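Local coordinates for protein nucleoporin nup120 (Schizosaccharomyces pombe, PDB 4GQ2) that serves as a structural component of the nuclear pore complex, as part of the npc107-120 complex, and interacts with nup107, at residues Asn431-Ile437 and Val510-Asp514; Leu50-Glu54 and Lys453-Asp457. All blocks are in the same frame, centred on the assembly; numbering follows the deposited sequence.

Contact 1 (Asn431-Ile437 and Val510-Asp514)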
# COMPACT_ATOMS: atom_id res chain seq x y z
N ASN A 431 3.60 6.72 -7.93
CA ASN A 431 4.36 6.14 -9.05
C ASN A 431 5.58 6.96 -9.47
O ASN A 431 6.10 6.81 -10.58
CB ASN A 431 3.44 5.84 -10.25
CG ASN A 431 2.30 4.90 -9.90
OD1 ASN A 431 1.61 5.09 -8.90
ND2 ASN A 431 2.09 3.89 -10.74
N THR A 432 6.04 7.83 -8.58
CA THR A 432 7.30 8.54 -8.78
C THR A 432 8.41 7.64 -8.22
O THR A 432 8.13 6.72 -7.45
CB THR A 432 7.32 9.91 -8.07
OG1 THR A 432 7.41 9.72 -6.66
CG2 THR A 432 6.07 10.72 -8.38
N SER A 433 9.65 7.91 -8.61
CA SER A 433 10.80 7.15 -8.13
C SER A 433 11.12 7.47 -6.68
O SER A 433 10.88 8.58 -6.21
CB SER A 433 12.04 7.44 -8.98
OG SER A 433 12.54 8.74 -8.68
N ILE A 434 11.70 6.49 -6.00
CA ILE A 434 12.21 6.65 -4.65
C ILE A 434 13.30 7.72 -4.58
O ILE A 434 13.36 8.48 -3.60
CB ILE A 434 12.67 5.28 -4.07
CG1 ILE A 434 11.58 4.71 -3.15
CG2 ILE A 434 13.96 5.39 -3.26
CD1 ILE A 434 10.35 4.20 -3.87
N GLU A 435 14.13 7.82 -5.62
CA GLU A 435 15.23 8.78 -5.62
C GLU A 435 14.74 10.22 -5.52
O GLU A 435 15.30 11.01 -4.76
CB GLU A 435 16.16 8.60 -6.81
CG GLU A 435 17.09 7.40 -6.68
CD GLU A 435 16.42 6.10 -7.09
OE1 GLU A 435 15.32 6.15 -7.70
OE2 GLU A 435 16.99 5.03 -6.82
N SER A 436 13.69 10.55 -6.26
CA SER A 436 13.11 11.90 -6.23
C SER A 436 12.64 12.30 -4.84
O SER A 436 12.77 13.46 -4.45
CB SER A 436 11.97 12.02 -7.24
OG SER A 436 10.88 11.22 -6.86
N ILE A 437 12.13 11.33 -4.07
CA ILE A 437 11.75 11.57 -2.68
C ILE A 437 13.00 11.81 -1.82
O ILE A 437 13.04 12.77 -1.03
CB ILE A 437 10.85 10.45 -2.10
CG1 ILE A 437 9.53 10.36 -2.87
CG2 ILE A 437 10.58 10.67 -0.62
CD1 ILE A 437 8.62 9.22 -2.46
N VAL A 510 8.98 16.83 -5.28
CA VAL A 510 9.09 15.43 -5.67
C VAL A 510 8.63 15.23 -7.11
O VAL A 510 9.38 14.70 -7.93
CB VAL A 510 8.31 14.53 -4.70
CG1 VAL A 510 8.20 13.11 -5.26
CG2 VAL A 510 8.99 14.50 -3.34
N ALA A 511 7.41 15.67 -7.42
CA ALA A 511 6.87 15.58 -8.78
C ALA A 511 7.72 16.34 -9.78
O ALA A 511 7.86 15.90 -10.92
CB ALA A 511 5.42 16.06 -8.83
N TYR A 512 8.28 17.47 -9.36
CA TYR A 512 9.10 18.30 -10.25
C TYR A 512 10.39 17.60 -10.64
O TYR A 512 10.77 17.57 -11.82
CB TYR A 512 9.38 19.68 -9.64
CG TYR A 512 10.40 20.49 -10.41
CD1 TYR A 512 10.04 21.18 -11.58
CD2 TYR A 512 11.72 20.57 -9.97
CE1 TYR A 512 10.99 21.92 -12.28
CE2 TYR A 512 12.67 21.30 -10.67
CZ TYR A 512 12.30 21.97 -11.82
OH TYR A 512 13.27 22.69 -12.49
N LEU A 513 11.07 17.03 -9.66
CA LEU A 513 12.30 16.29 -9.91
C LEU A 513 12.02 15.03 -10.71
O LEU A 513 12.74 14.74 -11.67
CB LEU A 513 12.97 15.92 -8.59
CG LEU A 513 13.51 17.07 -7.73
CD1 LEU A 513 14.09 16.48 -6.46
CD2 LEU A 513 14.55 17.89 -8.47
N ASP A 514 10.97 14.31 -10.32
CA ASP A 514 10.73 13.00 -10.90
C ASP A 514 10.30 13.08 -12.34
O ASP A 514 10.51 12.14 -13.10
CB ASP A 514 9.68 12.21 -10.12
CG ASP A 514 9.62 10.76 -10.56
OD1 ASP A 514 10.58 10.01 -10.30
OD2 ASP A 514 8.62 10.37 -11.18

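Contact 2 (Leu50-Glu54 and Lys453-Asp457)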
# COMPACT_ATOMS: atom_id res chain seq x y z
N LEU A 50 21.93 17.40 -9.08
CA LEU A 50 22.28 16.17 -8.40
C LEU A 50 21.37 15.03 -8.88
O LEU A 50 21.83 13.95 -9.24
CB LEU A 50 22.13 16.35 -6.89
CG LEU A 50 23.04 15.66 -5.88
CD1 LEU A 50 22.26 15.37 -4.60
CD2 LEU A 50 23.68 14.38 -6.40
N PHE A 51 20.06 15.30 -8.89
CA PHE A 51 19.08 14.34 -9.35
C PHE A 51 19.36 13.95 -10.80
O PHE A 51 19.48 12.76 -11.11
CB PHE A 51 17.65 14.89 -9.21
CG PHE A 51 16.59 13.89 -9.53
CD1 PHE A 51 16.29 12.86 -8.64
CD2 PHE A 51 15.88 13.96 -10.72
CE1 PHE A 51 15.32 11.91 -8.94
CE2 PHE A 51 14.91 13.01 -11.03
CZ PHE A 51 14.63 11.99 -10.14
N LYS A 52 19.50 14.95 -11.66
CA LYS A 52 19.78 14.75 -13.08
C LYS A 52 21.06 13.97 -13.33
O LYS A 52 21.09 13.08 -14.18
CB LYS A 52 19.83 16.09 -13.82
CG LYS A 52 18.47 16.75 -14.01
CD LYS A 52 18.56 17.87 -15.03
CE LYS A 52 17.35 18.79 -14.94
NZ LYS A 52 17.29 19.73 -16.10
N LYS A 53 22.10 14.28 -12.56
CA LYS A 53 23.39 13.63 -12.77
C LYS A 53 23.32 12.17 -12.37
O LYS A 53 23.86 11.31 -13.06
CB LYS A 53 24.50 14.35 -12.00
CG LYS A 53 25.90 13.89 -12.36
CD LYS A 53 26.96 14.63 -11.56
CE LYS A 53 28.35 14.12 -11.93
NZ LYS A 53 29.40 14.74 -11.08
N GLU A 54 22.61 11.90 -11.27
CA GLU A 54 22.62 10.56 -10.66
C GLU A 54 21.47 9.64 -11.06
O GLU A 54 21.62 8.42 -10.97
CB GLU A 54 22.65 10.67 -9.13
CG GLU A 54 23.70 11.64 -8.58
CD GLU A 54 25.09 11.04 -8.45
OE1 GLU A 54 25.22 9.80 -8.49
OE2 GLU A 54 26.06 11.81 -8.29
N LYS A 453 26.05 14.90 -1.75
CA LYS A 453 26.14 13.61 -2.44
C LYS A 453 26.32 12.45 -1.46
O LYS A 453 25.82 11.34 -1.69
CB LYS A 453 27.29 13.60 -3.45
CG LYS A 453 27.11 14.53 -4.64
CD LYS A 453 28.39 14.67 -5.44
CE LYS A 453 28.56 13.55 -6.47
NZ LYS A 453 27.74 13.79 -7.69
N ASN A 454 27.04 12.72 -0.37
CA ASN A 454 27.21 11.78 0.73
C ASN A 454 25.87 11.39 1.35
O ASN A 454 25.62 10.21 1.62
CB ASN A 454 28.13 12.36 1.80
CG ASN A 454 29.56 12.53 1.31
OD1 ASN A 454 30.17 11.60 0.78
ND2 ASN A 454 30.11 13.73 1.50
N LYS A 455 25.01 12.39 1.56
CA LYS A 455 23.73 12.20 2.25
C LYS A 455 22.72 11.42 1.41
O LYS A 455 21.89 10.69 1.96
CB LYS A 455 23.15 13.54 2.69
CG LYS A 455 22.24 13.45 3.91
CD LYS A 455 21.95 14.82 4.50
CE LYS A 455 23.13 15.35 5.31
NZ LYS A 455 22.89 16.74 5.79
N LEU A 456 22.80 11.56 0.09
CA LEU A 456 21.95 10.80 -0.84
C LEU A 456 22.22 9.30 -0.69
O LEU A 456 21.28 8.50 -0.63
CB LEU A 456 22.20 11.24 -2.29
CG LEU A 456 21.15 10.98 -3.39
CD1 LEU A 456 21.55 11.75 -4.64
CD2 LEU A 456 20.95 9.51 -3.73
N ASP A 457 23.50 8.94 -0.63
CA ASP A 457 23.92 7.55 -0.47
C ASP A 457 23.50 6.98 0.88
O ASP A 457 23.24 5.78 0.99
CB ASP A 457 25.43 7.42 -0.66
CG ASP A 457 25.87 7.64 -2.10
OD1 ASP A 457 25.46 8.65 -2.71
OD2 ASP A 457 26.62 6.79 -2.63

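Contact 1 (Asn431-Ile437 and Val510-Asp514)
The carboxylate of D514, in the last turn of helix 492-515, grips the start of helix 434-443: its OD1 accepts from S433 N at 2.9 Å and from S433 OG at 2.8 Å. S433 is the N-cap of that helix, and its OG in turn accepts from S436 N at 3.2 Å, so a single hydroxyl both caps the helix and ties it to a second one. The S436 hydroxyl also bonds back to the cap residue, OG donating to S433 O at 2.7 Å. The other carboxylate oxygen, OD2, forms a salt bridge with K539, tying the end of helix 492-515 to the sheet containing strand 539-544 of the propeller domain. T432, just ahead of the cap, lies against the carboxylate, with CB 3.4 Å from D514 OD2. Looser van der Waals contacts surround this polar centre. L513 CD1 lies 3.9 Å from S436 O, and V510 CG1 is 3.6 Å from S436 OG and, in the one apolar side-chain pair, 3.9 Å from I437 CG1.

Contact 2 (Leu50-Glu54 and Lys453-Asp457)
This is a surface contact between two helices that are far apart in sequence: helix 46-55, near the N-terminus, and the short helix 453-459. Their segment axes come no closer than 12.1 Å and cross at -63°, a separation too wide for close helix packing, so long side chains span the gap. At its centre two leucines meet end to end, L50 CD1 lying 3.7 Å from L456 CD1, and the aliphatic part of K453 extends this apolar patch, its CG 3.9 Å from L50 CD2. Both leucines also rest on helix 434-443, L50 on L442 and L456 on V439, so that helix underlies the pair. Helices 434-443 and 453-459 follow each other within the Nup120 β-propeller domain; helix 46-55, almost 400 residues earlier, packs on both, probably as part of the same domain. Over the leucines, K453 reaches back with its ammonium group to form a salt bridge with E54, NZ to OE2 at 2.7 Å. The lysine is poorly ordered, as suits an exposed chain at the edge of the contact. E54 OE1 is held by N81, so the carboxylate has a partner for each oxygen. K53 extends alongside, bringing its NZ to 3.9 Å from K453 NZ, a close approach of like charges beside the E54 carboxylate.

In the fold
Contact 1 is buried and contact 2 lies at the surface, their centres about 13 Å apart on the same side of the chain's centre. Helix 434-443 joins them: its N-terminus takes part in contact 1, and its later residues V439 and L442 support the leucines of contact 2. F51, on helix 46-55, fills the space between, with CE1 3.4 Å from S436 N and CE2 2.8 Å from L513 O. Each contact contains a carboxylate paired with a lysine. In contact 1 that lysine, K539, lies outside the segments, and hydrogen bonds join a helix N-cap to the carboxylate; in contact 2 a poorly ordered lysine pairs across them. The segments alternate along the chain, and only contact 2 spans most propeller strands.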